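Local coordinates for cell division control protein 4 (Saccharomyces cerevisiae, PDB 3V7D) that recognises phosphorylated targets, such as the CDK inhibitor SIC1, as the substrate-binding F-box and WD40 subunit of an SCF ubiquitin ligase, at residues 112-118 with 457-463. The protein carries 1 engineered substitution. Sequence-based numbering, arbitrary orientation.
Sequences PQRTTLR and FLEILDF
Arg114 and Glu459 pair side-on across two antiparallel strands, whose backbones exchange six N-H...O bonds through the hydrogen-bonded pairs Gln113-Asp462, Thr115-Ile460 and Leu117-Leu458. Followed outward, the arginine first meets a hydrocarbon: its CB lies 3.7 Å from CD2 of Leu461. CG and CD each touch both that methyl and Glu459 OE2, so the chain passes from apolar to polar company before NE. CG stands anti to the backbone N (chi1 175°) and the chain stays extended to NE, which carries the head past Leu461 to the carboxylate. There NE donates to Glu459 OE2 at 2.9 Å and NH2 to Glu459 OE1 at 2.8 Å. Both nitrogens approach from above the carboxylate plane, and the two flat groups are 68° apart, so this two-point salt bridge is not coplanar. From the opposite face, Thr116 OG1 donates to Glu459 OE2 at 2.7 Å, on its syn side; OE2 is thus gripped by two donors. NH2 also bridges to Asp432. Cut back to an alanine, Arg114 would probably leave the buried Glu459 carboxylate without its cationic mate and the Leu461 methyl without the chain alongside it. Where strand 113-118 begins and strand 455-462 has just ended, Pro112 CB sits 3.8 Å from the centroid of the Phe463 ring, only 7° off its normal, a CH-pi contact. Trp105, from helix 87-106, stacks with that same ring. Strand 113-118 edges a four-stranded sheet completed by the C-terminal strands 455-462, 445-452 and 435-442, the closure by which both ends of a WD40 beta-propeller share one blade.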
ATOM      1  N   PRO B 112      -1.363  22.066   0.094  1.00 25.14           N
ATOM      2  CA  PRO B 112      -1.964  21.612   1.350  1.00 24.83           C
ATOM      3  C   PRO B 112      -2.021  22.736   2.374  1.00 32.70           C
ATOM      4  O   PRO B 112      -1.194  23.652   2.334  1.00 29.65           O
ATOM      5  CB  PRO B 112      -0.985  20.531   1.827  1.00 26.83           C
ATOM      6  CG  PRO B 112       0.334  20.952   1.241  1.00 27.61           C
ATOM      7  CD  PRO B 112      -0.015  21.507  -0.112  1.00 27.29           C
ATOM      8  N   GLN B 113      -2.994  22.672   3.276  1.00 30.35           N
ATOM      9  CA  GLN B 113      -3.006  23.565   4.423  1.00 30.62           C
ATOM     10  C   GLN B 113      -1.849  23.182   5.331  1.00 35.25           C
ATOM     11  O   GLN B 113      -1.557  21.999   5.517  1.00 34.33           O
ATOM     12  CB  GLN B 113      -4.318  23.449   5.192  1.00 32.37           C
ATOM     13  CG  GLN B 113      -5.495  24.165   4.563  1.00 30.77           C
ATOM     14  CD  GLN B 113      -6.797  23.796   5.245  1.00 34.61           C
ATOM     15  OE1 GLN B 113      -7.355  24.578   6.019  1.00 39.75           O
ATOM     16  NE2 GLN B 113      -7.280  22.592   4.975  1.00 28.47           N
ATOM     17  N   ARG B 114      -1.198  24.186   5.904  1.00 34.28           N
ATOM     18  CA  ARG B 114      -0.015  23.963   6.721  1.00 32.16           C
ATOM     19  C   ARG B 114      -0.218  24.451   8.152  1.00 30.41           C
ATOM     20  O   ARG B 114      -0.686  25.565   8.375  1.00 32.19           O
ATOM     21  CB  ARG B 114       1.188  24.665   6.087  1.00 32.35           C
ATOM     22  CG  ARG B 114       2.471  24.601   6.899  1.00 31.70           C
ATOM     23  CD  ARG B 114       3.628  25.171   6.091  1.00 31.48           C
ATOM     24  NE  ARG B 114       4.833  25.333   6.894  1.00 27.30           N
ATOM     25  CZ  ARG B 114       5.943  25.928   6.466  1.00 27.94           C
ATOM     26  NH1 ARG B 114       6.006  26.424   5.237  1.00 28.83           N
ATOM     27  NH2 ARG B 114       6.990  26.033   7.273  1.00 26.98           N
ATOM     28  N   THR B 115       0.128  23.602   9.114  1.00 30.99           N
ATOM     29  CA  THR B 115       0.124  23.978  10.523  1.00 28.29           C
ATOM     30  C   THR B 115       1.542  23.833  11.068  1.00 34.42           C
ATOM     31  O   THR B 115       2.161  22.774  10.934  1.00 32.87           O
ATOM     32  CB  THR B 115      -0.809  23.070  11.344  1.00 26.15           C
ATOM     33  OG1 THR B 115      -2.082  22.969  10.696  1.00 28.13           O
ATOM     34  CG2 THR B 115      -0.994  23.620  12.754  1.00 25.14           C
ATOM     35  N   THR B 116       2.058  24.897  11.674  1.00 31.23           N
ATOM     36  CA  THR B 116       3.412  24.889  12.217  1.00 27.95           C
ATOM     37  C   THR B 116       3.365  24.995  13.738  1.00 31.66           C
ATOM     38  O   THR B 116       2.836  25.960  14.282  1.00 33.65           O
ATOM     39  CB  THR B 116       4.259  26.042  11.639  1.00 29.05           C
ATOM     40  OG1 THR B 116       4.358  25.901  10.216  1.00 27.19           O
ATOM     41  CG2 THR B 116       5.662  26.034  12.241  1.00 29.42           C
ATOM     42  N   LEU B 117       3.913  23.993  14.420  1.00 31.81           N
ATOM     43  CA  LEU B 117       3.830  23.927  15.875  1.00 34.33           C
ATOM     44  C   LEU B 117       5.211  23.864  16.519  1.00 34.94           C
ATOM     45  O   LEU B 117       6.157  23.330  15.933  1.00 34.39           O
ATOM     46  CB  LEU B 117       3.005  22.709  16.301  1.00 39.15           C
ATOM     47  CG  LEU B 117       1.561  22.646  15.795  1.00 38.24           C
ATOM     48  CD1 LEU B 117       0.947  21.293  16.114  1.00 37.13           C
ATOM     49  CD2 LEU B 117       0.731  23.769  16.404  1.00 37.44           C
ATOM     50  N   ARG B 118       5.313  24.414  17.726  1.00 34.43           N
ATOM     51  CA  ARG B 118       6.550  24.382  18.497  1.00 37.20           C
ATOM     52  C   ARG B 118       7.077  22.960  18.621  1.00 37.44           C
ATOM     53  O   ARG B 118       6.311  22.028  18.872  1.00 36.64           O
ATOM     54  CB  ARG B 118       6.322  24.964  19.895  1.00 40.01           C
ATOM     55  CG  ARG B 118       7.523  24.808  20.835  1.00 44.63           C
ATOM     56  CD  ARG B 118       7.235  25.360  22.228  1.00 51.11           C
ATOM     57  NE  ARG B 118       6.815  26.757  22.189  1.00 56.90           N
ATOM     58  CZ  ARG B 118       7.648  27.793  22.231  1.00 66.35           C
ATOM     59  NH1 ARG B 118       8.958  27.591  22.317  1.00 66.01           N
ATOM     60  NH2 ARG B 118       7.172  29.030  22.187  1.00 67.85           N
ATOM     61  N   PHE B 457      10.660  22.486  14.828  1.00 36.99           N
ATOM     62  CA  PHE B 457       9.229  22.672  14.686  1.00 36.31           C
ATOM     63  C   PHE B 457       8.614  21.385  14.168  1.00 39.42           C
ATOM     64  O   PHE B 457       9.296  20.568  13.549  1.00 37.78           O
ATOM     65  CB  PHE B 457       8.928  23.821  13.715  1.00 29.40           C
ATOM     66  CG  PHE B 457       9.396  25.167  14.201  1.00 34.20           C
ATOM     67  CD1 PHE B 457       8.595  25.940  15.027  1.00 33.06           C
ATOM     68  CD2 PHE B 457      10.638  25.659  13.833  1.00 40.38           C
ATOM     69  CE1 PHE B 457       9.027  27.184  15.482  1.00 38.30           C
ATOM     70  CE2 PHE B 457      11.073  26.900  14.277  1.00 40.24           C
ATOM     71  CZ  PHE B 457      10.264  27.665  15.104  1.00 39.97           C
ATOM     72  N   LEU B 458       7.327  21.196  14.441  1.00 41.01           N
ATOM     73  CA  LEU B 458       6.572  20.131  13.802  1.00 36.10           C
ATOM     74  C   LEU B 458       5.691  20.740  12.729  1.00 38.08           C
ATOM     75  O   LEU B 458       4.906  21.656  12.995  1.00 36.45           O
ATOM     76  CB  LEU B 458       5.713  19.358  14.807  1.00 37.62           C
ATOM     77  CG  LEU B 458       4.870  18.234  14.185  1.00 36.54           C
ATOM     78  CD1 LEU B 458       5.759  17.129  13.636  1.00 34.45           C
ATOM     79  CD2 LEU B 458       3.874  17.666  15.177  1.00 37.98           C
ATOM     80  N   GLU B 459       5.833  20.234  11.510  1.00 33.81           N
ATOM     81  CA  GLU B 459       5.013  20.689  10.402  1.00 29.49           C
ATOM     82  C   GLU B 459       3.933  19.657  10.102  1.00 30.24           C
ATOM     83  O   GLU B 459       4.208  18.456  10.043  1.00 28.21           O
ATOM     84  CB  GLU B 459       5.881  20.925   9.164  1.00 31.06           C
ATOM     85  CG  GLU B 459       7.004  21.936   9.379  1.00 33.41           C
ATOM     86  CD  GLU B 459       6.523  23.379   9.327  1.00 38.40           C
ATOM     87  OE1 GLU B 459       7.369  24.292   9.415  1.00 40.74           O
ATOM     88  OE2 GLU B 459       5.301  23.603   9.188  1.00 35.38           O
ATOM     89  N   ILE B 460       2.702  20.126   9.927  1.00 27.92           N
ATOM     90  CA  ILE B 460       1.599  19.251   9.549  1.00 26.85           C
ATOM     91  C   ILE B 460       0.928  19.749   8.272  1.00 28.87           C
ATOM     92  O   ILE B 460       0.413  20.868   8.223  1.00 29.28           O
ATOM     93  CB  ILE B 460       0.552  19.131  10.669  1.00 29.75           C
ATOM     94  CG1 ILE B 460       1.206  18.658  11.969  1.00 28.79           C
ATOM     95  CG2 ILE B 460      -0.554  18.177  10.259  1.00 28.84           C
ATOM     96  CD1 ILE B 460       0.253  18.639  13.158  1.00 32.45           C
ATOM     97  N   LEU B 461       0.941  18.908   7.244  1.00 32.12           N
ATOM     98  CA  LEU B 461       0.353  19.247   5.953  1.00 28.80           C
ATOM     99  C   LEU B 461      -0.911  18.433   5.682  1.00 30.28           C
ATOM    100  O   LEU B 461      -0.928  17.209   5.834  1.00 30.96           O
ATOM    101  CB  LEU B 461       1.377  19.046   4.836  1.00 30.52           C
ATOM    102  CG  LEU B 461       2.647  19.871   5.052  1.00 33.66           C
ATOM    103  CD1 LEU B 461       3.734  19.482   4.070  1.00 35.58           C
ATOM    104  CD2 LEU B 461       2.329  21.352   4.942  1.00 27.40           C
ATOM    105  N   ASP B 462      -1.964  19.129   5.273  1.00 33.25           N
ATOM    106  CA  ASP B 462      -3.289  18.541   5.119  1.00 28.64           C
ATOM    107  C   ASP B 462      -3.676  18.511   3.637  1.00 31.61           C
ATOM    108  O   ASP B 462      -3.842  19.561   3.025  1.00 29.79           O
ATOM    109  CB  ASP B 462      -4.293  19.382   5.915  1.00 31.82           C
ATOM    110  CG  ASP B 462      -5.679  18.756   5.988  1.00 42.30           C
ATOM    111  OD1 ASP B 462      -5.959  17.782   5.257  1.00 40.54           O
ATOM    112  OD2 ASP B 462      -6.502  19.261   6.786  1.00 46.76           O
ATOM    113  N   PHE B 463      -3.824  17.314   3.069  1.00 31.83           N
ATOM    114  CA  PHE B 463      -4.145  17.166   1.644  1.00 27.25           C
ATOM    115  C   PHE B 463      -5.625  16.851   1.372  1.00 30.44           C
ATOM    116  O   PHE B 463      -5.993  16.430   0.270  1.00 32.53           O
ATOM    117  CB  PHE B 463      -3.252  16.109   0.979  1.00 24.67           C
ATOM    118  CG  PHE B 463      -1.830  16.560   0.750  1.00 28.25           C
ATOM    119  CD1 PHE B 463      -0.885  16.467   1.763  1.00 31.03           C
ATOM    120  CD2 PHE B 463      -1.439  17.071  -0.476  1.00 25.96           C
ATOM    121  CE1 PHE B 463       0.426  16.875   1.555  1.00 28.35           C
ATOM    122  CE2 PHE B 463      -0.127  17.483  -0.692  1.00 26.11           C
ATOM    123  CZ  PHE B 463       0.805  17.383   0.324  1.00 27.87           C
TER
HETATM  124  O   HOH W   1      -5.995  21.342   3.158  1.00 29.09           O
HETATM  125  O   HOH W   2      -2.386  21.784   8.412  1.00 26.29           O